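Protease Do-like 8, chloroplastic (Arabidopsis thaliana, PDB 4IC6) is probably a chloroplast serine protease of the Deg/HtrA kind, in which a trypsin-like protease domain is followed by a PDZ domain. Local coordinates at residues R30-F35 with Q155-I159; K125-V129 with I244-I249; L288-L294 with L351-E356. The protein carries 1 engineered substitution. One frame throughout, in Å; residues are numbered along the deposited sequence.

Interaction 1 of 3, residues R30-F35 with Q155-I159; sequences RIVQLF and QCLAI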
loop_
_atom_site.group_PDB
_atom_site.type_symbol
_atom_site.label_atom_id
_atom_site.label_comp_id
_atom_site.label_asym_id
_atom_site.label_seq_id
_atom_site.Cartn_x
_atom_site.Cartn_y
_atom_site.Cartn_z
ATOM N N ARG A 30 -36.655 -6.212 20.264
ATOM C CA ARG A 30 -37.261 -6.325 18.931
ATOM C C ARG A 30 -36.255 -6.848 17.918
ATOM O O ARG A 30 -36.571 -7.702 17.097
ATOM C CB ARG A 30 -37.740 -4.966 18.406
ATOM C CG ARG A 30 -38.844 -4.298 19.188
ATOM C CD ARG A 30 -39.492 -3.157 18.374
ATOM N NE ARG A 30 -38.604 -2.014 18.117
ATOM C CZ ARG A 30 -37.949 -1.803 16.976
ATOM N NH1 ARG A 30 -37.177 -0.732 16.843
ATOM N NH2 ARG A 30 -38.062 -2.660 15.969
ATOM N N ILE A 31 -35.055 -6.284 17.950
ATOM C CA ILE A 31 -34.006 -6.658 17.018
ATOM C C ILE A 31 -33.714 -8.143 17.134
ATOM O O ILE A 31 -33.629 -8.848 16.126
ATOM C CB ILE A 31 -32.714 -5.883 17.279
ATOM C CG1 ILE A 31 -32.935 -4.385 17.075
ATOM C CG2 ILE A 31 -31.610 -6.350 16.337
ATOM C CD1 ILE A 31 -31.647 -3.575 17.222
ATOM N N VAL A 32 -33.548 -8.611 18.366
ATOM C CA VAL A 32 -33.308 -10.036 18.609
ATOM C C VAL A 32 -34.394 -10.942 18.022
ATOM O O VAL A 32 -34.086 -11.961 17.388
ATOM C CB VAL A 32 -33.078 -10.328 20.109
ATOM C CG1 VAL A 32 -33.278 -11.814 20.417
ATOM C CG2 VAL A 32 -31.667 -9.871 20.526
ATOM N N GLN A 33 -35.657 -10.566 18.205
ATOM C CA GLN A 33 -36.760 -11.394 17.707
ATOM C C GLN A 33 -36.878 -11.322 16.175
ATOM O O GLN A 33 -37.064 -12.340 15.515
ATOM C CB GLN A 33 -38.085 -11.014 18.385
ATOM N N LEU A 34 -36.748 -10.127 15.608
ATOM C CA LEU A 34 -36.740 -9.980 14.149
ATOM C C LEU A 34 -35.650 -10.805 13.487
ATOM O O LEU A 34 -35.878 -11.474 12.472
ATOM C CB LEU A 34 -36.516 -8.526 13.755
ATOM C CG LEU A 34 -37.768 -7.674 13.574
ATOM C CD1 LEU A 34 -37.360 -6.332 12.977
ATOM C CD2 LEU A 34 -38.789 -8.383 12.682
ATOM N N PHE A 35 -34.451 -10.746 14.057
ATOM C CA PHE A 35 -33.337 -11.534 13.544
ATOM C C PHE A 35 -33.654 -13.025 13.568
ATOM O O PHE A 35 -33.549 -13.701 12.553
ATOM C CB PHE A 35 -32.064 -11.276 14.351
ATOM C CG PHE A 35 -30.933 -12.207 14.003
ATOM C CD1 PHE A 35 -30.156 -11.989 12.877
ATOM C CD2 PHE A 35 -30.643 -13.291 14.807
ATOM C CE1 PHE A 35 -29.095 -12.858 12.560
ATOM C CE2 PHE A 35 -29.597 -14.162 14.498
ATOM C CZ PHE A 35 -28.824 -13.941 13.373
ATOM N N GLN A 155 -34.472 2.648 11.042
ATOM C CA GLN A 155 -33.627 1.551 11.497
ATOM C C GLN A 155 -33.611 0.490 10.406
ATOM O O GLN A 155 -34.641 0.221 9.768
ATOM C CB GLN A 155 -34.233 0.939 12.766
ATOM C CG GLN A 155 -33.475 -0.272 13.319
ATOM C CD GLN A 155 -34.268 -0.964 14.420
ATOM O OE1 GLN A 155 -35.396 -1.398 14.202
ATOM N NE2 GLN A 155 -33.689 -1.048 15.610
ATOM N N CYS A 156 -32.448 -0.095 10.157
ATOM C CA CYS A 156 -32.373 -1.245 9.246
ATOM C C CYS A 156 -31.462 -2.349 9.782
ATOM O O CYS A 156 -30.505 -2.078 10.519
ATOM C CB CYS A 156 -31.942 -0.822 7.840
ATOM S SG CYS A 156 -30.451 0.182 7.702
ATOM N N LEU A 157 -31.769 -3.592 9.413
ATOM C CA LEU A 157 -30.950 -4.730 9.820
ATOM C C LEU A 157 -30.470 -5.485 8.595
ATOM O O LEU A 157 -31.258 -5.830 7.717
ATOM C CB LEU A 157 -31.699 -5.704 10.749
ATOM C CG LEU A 157 -33.030 -5.434 11.452
ATOM C CD1 LEU A 157 -33.347 -6.629 12.366
ATOM C CD2 LEU A 157 -33.065 -4.135 12.245
ATOM N N ALA A 158 -29.171 -5.740 8.540
ATOM C CA ALA A 158 -28.584 -6.488 7.440
ATOM C C ALA A 158 -28.240 -7.888 7.960
ATOM O O ALA A 158 -27.450 -8.025 8.907
ATOM C CB ALA A 158 -27.325 -5.768 6.935
ATOM N N ILE A 159 -28.856 -8.910 7.372
ATOM C CA ILE A 159 -28.684 -10.285 7.831
ATOM C C ILE A 159 -27.908 -11.058 6.766
ATOM O O ILE A 159 -28.108 -10.857 5.568
ATOM C CB ILE A 159 -30.057 -10.952 8.132
ATOM C CG1 ILE A 159 -30.830 -10.121 9.162
ATOM C CG2 ILE A 159 -29.893 -12.395 8.599
ATOM C CD1 ILE A 159 -32.117 -10.753 9.665
#
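Three residues of strand 155-159, namely L157, Q155 and I159, carry the strand's side of this contact, burying 68, 65 and 53 Å² against helix 30-35. Their CA-to-CB bonds point toward the helix, while C156 and A158 between them are out of its reach. The helix answers with R30, I31, L34 and F35, an i, i+1, i+4, i+5 pattern that puts all four on one side. The segment axes approach to 10.5 Å at a crossing angle of -40°, a spacing that leaves room for a layer of side chains.

L157 fills the middle: its CD1 lies 3.9 Å from L34 CB and 4.3 Å from I31 CG2. Toward the start of the strand, Q155 adds the polar component. R30 NH1 donates to Q155 OE1 at 3.3 Å with an N-H...O angle of 150°, and R30 NH2 reaches the same Q155 OE1 in a weak bond of 3.4 Å; the oxygen sits at the guanidinium edge, near its plane. The amide's other end, Q155 NE2, is 3.6 Å from I31 CD1. Further along, I159 CD1 meets F35 CD1 at 4.0 Å, where the CA atoms of F35 and I159 are 7.5 Å apart.

The surroundings reach into the assembly: V152 of a second subunit packs on V32 and F35, and E28 of a third subunit accepts a hydrogen bond from Q155 N. The arrangement is an N-terminal helix laid on the outside of the second six-stranded β-barrel of a trypsin-like double-barrel protease fold.

Interaction 2 of 3, residues K125-V129 with I244-I249; sequences KDLAV and IVPQLI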
loop_
_atom_site.group_PDB
_atom_site.type_symbol
_atom_site.label_atom_id
_atom_site.label_comp_id
_atom_site.label_asym_id
_atom_site.label_seq_id
_atom_site.Cartn_x
_atom_site.Cartn_y
_atom_site.Cartn_z
ATOM N N LYS A 125 -28.361 -4.950 -12.599
ATOM C CA LYS A 125 -28.880 -4.736 -11.246
ATOM C C LYS A 125 -28.244 -5.649 -10.190
ATOM O O LYS A 125 -28.690 -5.671 -9.043
ATOM C CB LYS A 125 -30.411 -4.865 -11.216
ATOM C CG LYS A 125 -31.147 -3.852 -12.098
ATOM C CD LYS A 125 -30.841 -2.412 -11.628
ATOM C CE LYS A 125 -31.794 -1.390 -12.245
ATOM N NZ LYS A 125 -31.602 -0.021 -11.647
ATOM N N ASP A 126 -27.195 -6.375 -10.581
ATOM C CA ASP A 126 -26.495 -7.303 -9.684
ATOM C C ASP A 126 -27.471 -8.217 -8.953
ATOM O O ASP A 126 -27.464 -8.291 -7.721
ATOM C CB ASP A 126 -25.642 -6.552 -8.643
ATOM C CG ASP A 126 -24.613 -7.454 -7.972
ATOM O OD1 ASP A 126 -24.627 -8.685 -8.236
ATOM O OD2 ASP A 126 -23.799 -6.936 -7.176
ATOM N N LEU A 127 -28.316 -8.909 -9.714
ATOM C CA LEU A 127 -29.252 -9.856 -9.129
ATOM C C LEU A 127 -29.237 -11.167 -9.880
ATOM O O LEU A 127 -29.073 -11.193 -11.102
ATOM C CB LEU A 127 -30.673 -9.290 -9.125
ATOM C CG LEU A 127 -30.836 -8.073 -8.217
ATOM C CD1 LEU A 127 -32.148 -7.356 -8.529
ATOM C CD2 LEU A 127 -30.765 -8.518 -6.756
ATOM N N ALA A 128 -29.402 -12.253 -9.135
ATOM C CA ALA A 128 -29.472 -13.594 -9.721
ATOM C C ALA A 128 -30.567 -14.354 -9.012
ATOM O O ALA A 128 -30.852 -14.096 -7.842
ATOM C CB ALA A 128 -28.144 -14.321 -9.567
ATOM N N VAL A 129 -31.190 -15.288 -9.725
ATOM C CA VAL A 129 -32.230 -16.104 -9.136
ATOM C C VAL A 129 -31.881 -17.580 -9.318
ATOM O O VAL A 129 -31.581 -18.014 -10.426
ATOM C CB VAL A 129 -33.599 -15.790 -9.778
ATOM C CG1 VAL A 129 -34.703 -16.659 -9.157
ATOM C CG2 VAL A 129 -33.930 -14.316 -9.601
ATOM N N ILE A 244 -37.272 -6.862 -11.083
ATOM C CA ILE A 244 -36.327 -7.711 -11.813
ATOM C C ILE A 244 -36.581 -9.213 -11.638
ATOM O O ILE A 244 -36.506 -9.989 -12.594
ATOM C CB ILE A 244 -34.868 -7.399 -11.388
ATOM C CG1 ILE A 244 -34.551 -5.920 -11.645
ATOM C CG2 ILE A 244 -33.886 -8.317 -12.107
ATOM C CD1 ILE A 244 -34.641 -5.519 -13.119
ATOM N N VAL A 245 -36.882 -9.623 -10.413
ATOM C CA VAL A 245 -37.008 -11.042 -10.120
ATOM C C VAL A 245 -38.061 -11.759 -10.987
ATOM O O VAL A 245 -37.754 -12.783 -11.606
ATOM C CB VAL A 245 -37.232 -11.307 -8.612
ATOM C CG1 VAL A 245 -37.647 -12.760 -8.376
ATOM C CG2 VAL A 245 -35.958 -11.008 -7.839
ATOM N N PRO A 246 -39.294 -11.225 -11.057
ATOM C CA PRO A 246 -40.310 -11.925 -11.859
ATOM C C PRO A 246 -39.923 -12.071 -13.329
ATOM O O PRO A 246 -40.308 -13.065 -13.968
ATOM C CB PRO A 246 -41.546 -11.033 -11.725
ATOM C CG PRO A 246 -41.317 -10.260 -10.471
ATOM C CD PRO A 246 -39.843 -10.037 -10.388
ATOM N N GLN A 247 -39.190 -11.091 -13.857
ATOM C CA GLN A 247 -38.671 -11.157 -15.228
ATOM C C GLN A 247 -37.640 -12.278 -15.364
ATOM O O GLN A 247 -37.665 -13.044 -16.328
ATOM C CB GLN A 247 -38.044 -9.812 -15.645
ATOM C CG GLN A 247 -39.008 -8.629 -15.636
ATOM C CD GLN A 247 -38.401 -7.367 -16.230
ATOM O OE1 GLN A 247 -38.054 -6.424 -15.508
ATOM N NE2 GLN A 247 -38.274 -7.339 -17.553
ATOM N N LEU A 248 -36.731 -12.385 -14.400
ATOM C CA LEU A 248 -35.751 -13.472 -14.433
ATOM C C LEU A 248 -36.445 -14.828 -14.319
ATOM O O LEU A 248 -36.055 -15.793 -14.972
ATOM C CB LEU A 248 -34.681 -13.297 -13.335
ATOM C CG LEU A 248 -33.829 -12.023 -13.487
ATOM C CD1 LEU A 248 -32.820 -11.865 -12.340
ATOM C CD2 LEU A 248 -33.132 -11.999 -14.850
ATOM N N ILE A 249 -37.483 -14.906 -13.494
ATOM C CA ILE A 249 -38.177 -16.170 -13.337
ATOM C C ILE A 249 -38.910 -16.516 -14.630
ATOM O O ILE A 249 -38.877 -17.650 -15.075
ATOM C CB ILE A 249 -39.170 -16.151 -12.157
ATOM C CG1 ILE A 249 -38.399 -16.156 -10.831
ATOM C CG2 ILE A 249 -40.133 -17.359 -12.256
ATOM C CD1 ILE A 249 -39.264 -15.933 -9.625
#
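V129 overlaps three helix residues at once: its CG2 lies 3.8 Å from L248 CD1 and 4.2 Å from V245 CG1, and its CG1 is 4.1 Å from I249 CG1. With 79 Å² covered, it loses more surface to the other segment than any other residue of the contact. Two positions earlier L127 points the same way, its CD1 3.9 Å from I244 CB, while the L127 carbonyl O has L248 CD1 at 4.0 Å. The aliphatic part of K125 extends the patch, its CG 4.0 Å from I244 CD1, before the rest of the side chain leads away from the helix.

Strand and helix axes approach to 8.6 Å at -45°, so the C-terminal helix 238-251 of the protease unit lies obliquely over strand 127-131 of the first β-barrel. D126 is out of the helix's reach. Together with L127 it faces D122 in a G1 beta bulge, and its carboxylate bonds to H83 N through OD1 and to S183 OG through OD2. D126 and H83 are predicted members of the charge relay, whose third position, A204, is an engineered substitution.

Every contact is aliphatic or carbon-to-carbonyl, so between these two segments the association rests on close apolar packing, which would put few directional demands on the strand that follows D126.

Interaction 3 of 3, residues L288-L294 with L351-E356; sequences LAEKAGL and LKISLE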
loop_
_atom_site.group_PDB
_atom_site.type_symbol
_atom_site.label_atom_id
_atom_site.label_comp_id
_atom_site.label_asym_id
_atom_site.label_seq_id
_atom_site.Cartn_x
_atom_site.Cartn_y
_atom_site.Cartn_z
ATOM N N LEU A 288 -27.421 5.792 -32.642
ATOM C CA LEU A 288 -28.739 6.396 -32.797
ATOM C C LEU A 288 -28.745 7.809 -32.176
ATOM O O LEU A 288 -29.297 8.745 -32.750
ATOM C CB LEU A 288 -29.807 5.515 -32.143
ATOM C CG LEU A 288 -30.676 4.601 -33.030
ATOM C CD1 LEU A 288 -29.960 4.184 -34.295
ATOM C CD2 LEU A 288 -31.162 3.413 -32.231
ATOM N N ALA A 289 -28.125 7.945 -31.006
ATOM C CA ALA A 289 -28.042 9.236 -30.324
ATOM C C ALA A 289 -27.372 10.277 -31.207
ATOM O O ALA A 289 -27.908 11.369 -31.399
ATOM C CB ALA A 289 -27.304 9.105 -28.992
ATOM N N GLU A 290 -26.208 9.938 -31.756
ATOM C CA GLU A 290 -25.518 10.847 -32.676
ATOM C C GLU A 290 -26.380 11.241 -33.875
ATOM O O GLU A 290 -26.543 12.425 -34.166
ATOM C CB GLU A 290 -24.198 10.240 -33.154
ATOM C CG GLU A 290 -23.433 11.125 -34.140
ATOM C CD GLU A 290 -22.118 10.499 -34.569
ATOM O OE1 GLU A 290 -21.186 10.427 -33.735
ATOM O OE2 GLU A 290 -22.022 10.068 -35.738
ATOM N N LYS A 291 -26.933 10.247 -34.568
ATOM C CA LYS A 291 -27.744 10.515 -35.747
ATOM C C LYS A 291 -28.958 11.371 -35.397
ATOM O O LYS A 291 -29.419 12.171 -36.211
ATOM C CB LYS A 291 -28.169 9.204 -36.430
ATOM C CG LYS A 291 -27.000 8.274 -36.746
ATOM C CD LYS A 291 -27.444 7.056 -37.547
ATOM C CE LYS A 291 -26.457 5.903 -37.388
ATOM N NZ LYS A 291 -26.373 5.447 -35.965
ATOM N N ALA A 292 -29.481 11.198 -34.188
ATOM C CA ALA A 292 -30.591 12.026 -33.715
ATOM C C ALA A 292 -30.146 13.457 -33.381
ATOM O O ALA A 292 -30.975 14.360 -33.279
ATOM C CB ALA A 292 -31.259 11.382 -32.509
ATOM N N GLY A 293 -28.843 13.652 -33.199
ATOM C CA GLY A 293 -28.298 14.982 -32.972
ATOM C C GLY A 293 -28.067 15.336 -31.512
ATOM O O GLY A 293 -27.974 16.511 -31.155
ATOM N N LEU A 294 -27.979 14.326 -30.654
ATOM C CA LEU A 294 -27.693 14.562 -29.243
ATOM C C LEU A 294 -26.230 14.986 -29.097
ATOM O O LEU A 294 -25.334 14.329 -29.631
ATOM C CB LEU A 294 -27.978 13.298 -28.430
ATOM C CG LEU A 294 -28.960 13.348 -27.250
ATOM C CD1 LEU A 294 -30.209 14.156 -27.574
ATOM C CD2 LEU A 294 -29.335 11.923 -26.824
ATOM N N LEU A 351 -35.388 16.613 -29.622
ATOM C CA LEU A 351 -34.828 15.625 -30.535
ATOM C C LEU A 351 -35.573 14.306 -30.345
ATOM O O LEU A 351 -35.882 13.914 -29.215
ATOM C CB LEU A 351 -33.328 15.437 -30.287
ATOM C CG LEU A 351 -32.417 16.646 -30.543
ATOM C CD1 LEU A 351 -30.993 16.346 -30.095
ATOM C CD2 LEU A 351 -32.444 17.058 -32.012
ATOM N N LYS A 352 -35.875 13.634 -31.453
ATOM C CA LYS A 352 -36.622 12.383 -31.412
ATOM C C LYS A 352 -35.688 11.207 -31.677
ATOM O O LYS A 352 -34.708 11.332 -32.415
ATOM C CB LYS A 352 -37.760 12.405 -32.436
ATOM C CG LYS A 352 -39.040 13.096 -31.969
ATOM C CD LYS A 352 -40.075 13.089 -33.093
ATOM C CE LYS A 352 -41.508 13.025 -32.574
ATOM N NZ LYS A 352 -42.461 12.589 -33.647
ATOM N N ILE A 353 -35.989 10.063 -31.073
ATOM C CA ILE A 353 -35.102 8.912 -31.166
ATOM C C ILE A 353 -35.855 7.605 -30.954
ATOM O O ILE A 353 -36.773 7.519 -30.142
ATOM C CB ILE A 353 -33.937 9.027 -30.151
ATOM C CG1 ILE A 353 -32.874 7.953 -30.396
ATOM C CG2 ILE A 353 -34.451 8.932 -28.732
ATOM C CD1 ILE A 353 -31.606 8.163 -29.583
ATOM N N SER A 354 -35.466 6.584 -31.699
ATOM C CA SER A 354 -36.019 5.266 -31.482
ATOM C C SER A 354 -35.196 4.593 -30.397
ATOM O O SER A 354 -33.970 4.713 -30.382
ATOM C CB SER A 354 -35.960 4.453 -32.771
ATOM O OG SER A 354 -36.911 4.921 -33.710
ATOM N N LEU A 355 -35.873 3.897 -29.487
ATOM C CA LEU A 355 -35.196 3.103 -28.473
ATOM C C LEU A 355 -34.787 1.771 -29.091
ATOM O O LEU A 355 -35.477 1.243 -29.951
ATOM C CB LEU A 355 -36.111 2.864 -27.277
ATOM C CG LEU A 355 -36.632 4.162 -26.641
ATOM C CD1 LEU A 355 -37.389 3.832 -25.358
ATOM C CD2 LEU A 355 -35.484 5.089 -26.336
ATOM N N GLU A 356 -33.650 1.245 -28.654
ATOM C CA GLU A 356 -33.171 -0.049 -29.130
ATOM C C GLU A 356 -32.721 -0.777 -27.892
ATOM O O GLU A 356 -32.726 -0.199 -26.799
ATOM C CB GLU A 356 -31.995 0.124 -30.080
ATOM C CG GLU A 356 -30.777 0.817 -29.444
ATOM C CD GLU A 356 -29.641 0.962 -30.442
ATOM O OE1 GLU A 356 -29.741 0.339 -31.517
ATOM O OE2 GLU A 356 -28.669 1.690 -30.163
HETATM O O HOH W 1 -26.700 2.669 -31.442
#
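Within the PDZ domain, the short helix 288-292 packs along strand 347-357, with segment axes 8.3 Å apart and 30° from antiparallel (150°). L288 starts the contact and buries 88 Å². Its CD2 lies 3.6 Å from S354 O and 3.4 Å from E356 CD, and its CB is 4.1 Å from I353 CD1. A water accepts a weak bond from L288 N at 3.4 Å and donates to E356 OE2 at 2.5 Å, joining the helix start to the strand.

A289 turns its CB away, yet its N is 3.8 Å from I353 CD1. One turn on from L288, A292 meets the strand where the two CA traces come nearest, A292 CA lying 6.0 Å from I353 CA; A292 CB touches K352 O at 3.5 Å and I353 CB at 4.3 Å, a fit that the small methyl permits.

G293 then leaves the helix with a phi of 97°. Its N bonds to E290 O at 2.8 Å and L294 N to A289 O at 3.1 Å, a Schellman motif; a side chain there would clash with the A292 carbonyl oxygen, which glycine avoids. The G293 carbonyl also accepts a hydrogen bond from R344 of strand 337-344. L294 finishes the segment in the buried interior, its CD1 only 3.4 Å from L351 CD1.

From the N terminus, helix 26-39 comes first, and interaction 1 closes a loop of 119 intervening residues when strand 155-160 of the second barrel meets it. Before that loop closes, the chain has passed through strand 127-131 of the first barrel, which later packs against helix 238-251; interaction 2 therefore crosses interaction 1, closing over 114 residues. Helix 238-251, directly after the second barrel's strand 233-237, thus returns to the first barrel. The centres of these contacts are about 25 Å apart. Interaction 3 follows in series, a 56-residue loop confined to the PDZ domain, its centre about 29 Å from that of interaction 2 and about 48 Å from that of interaction 1.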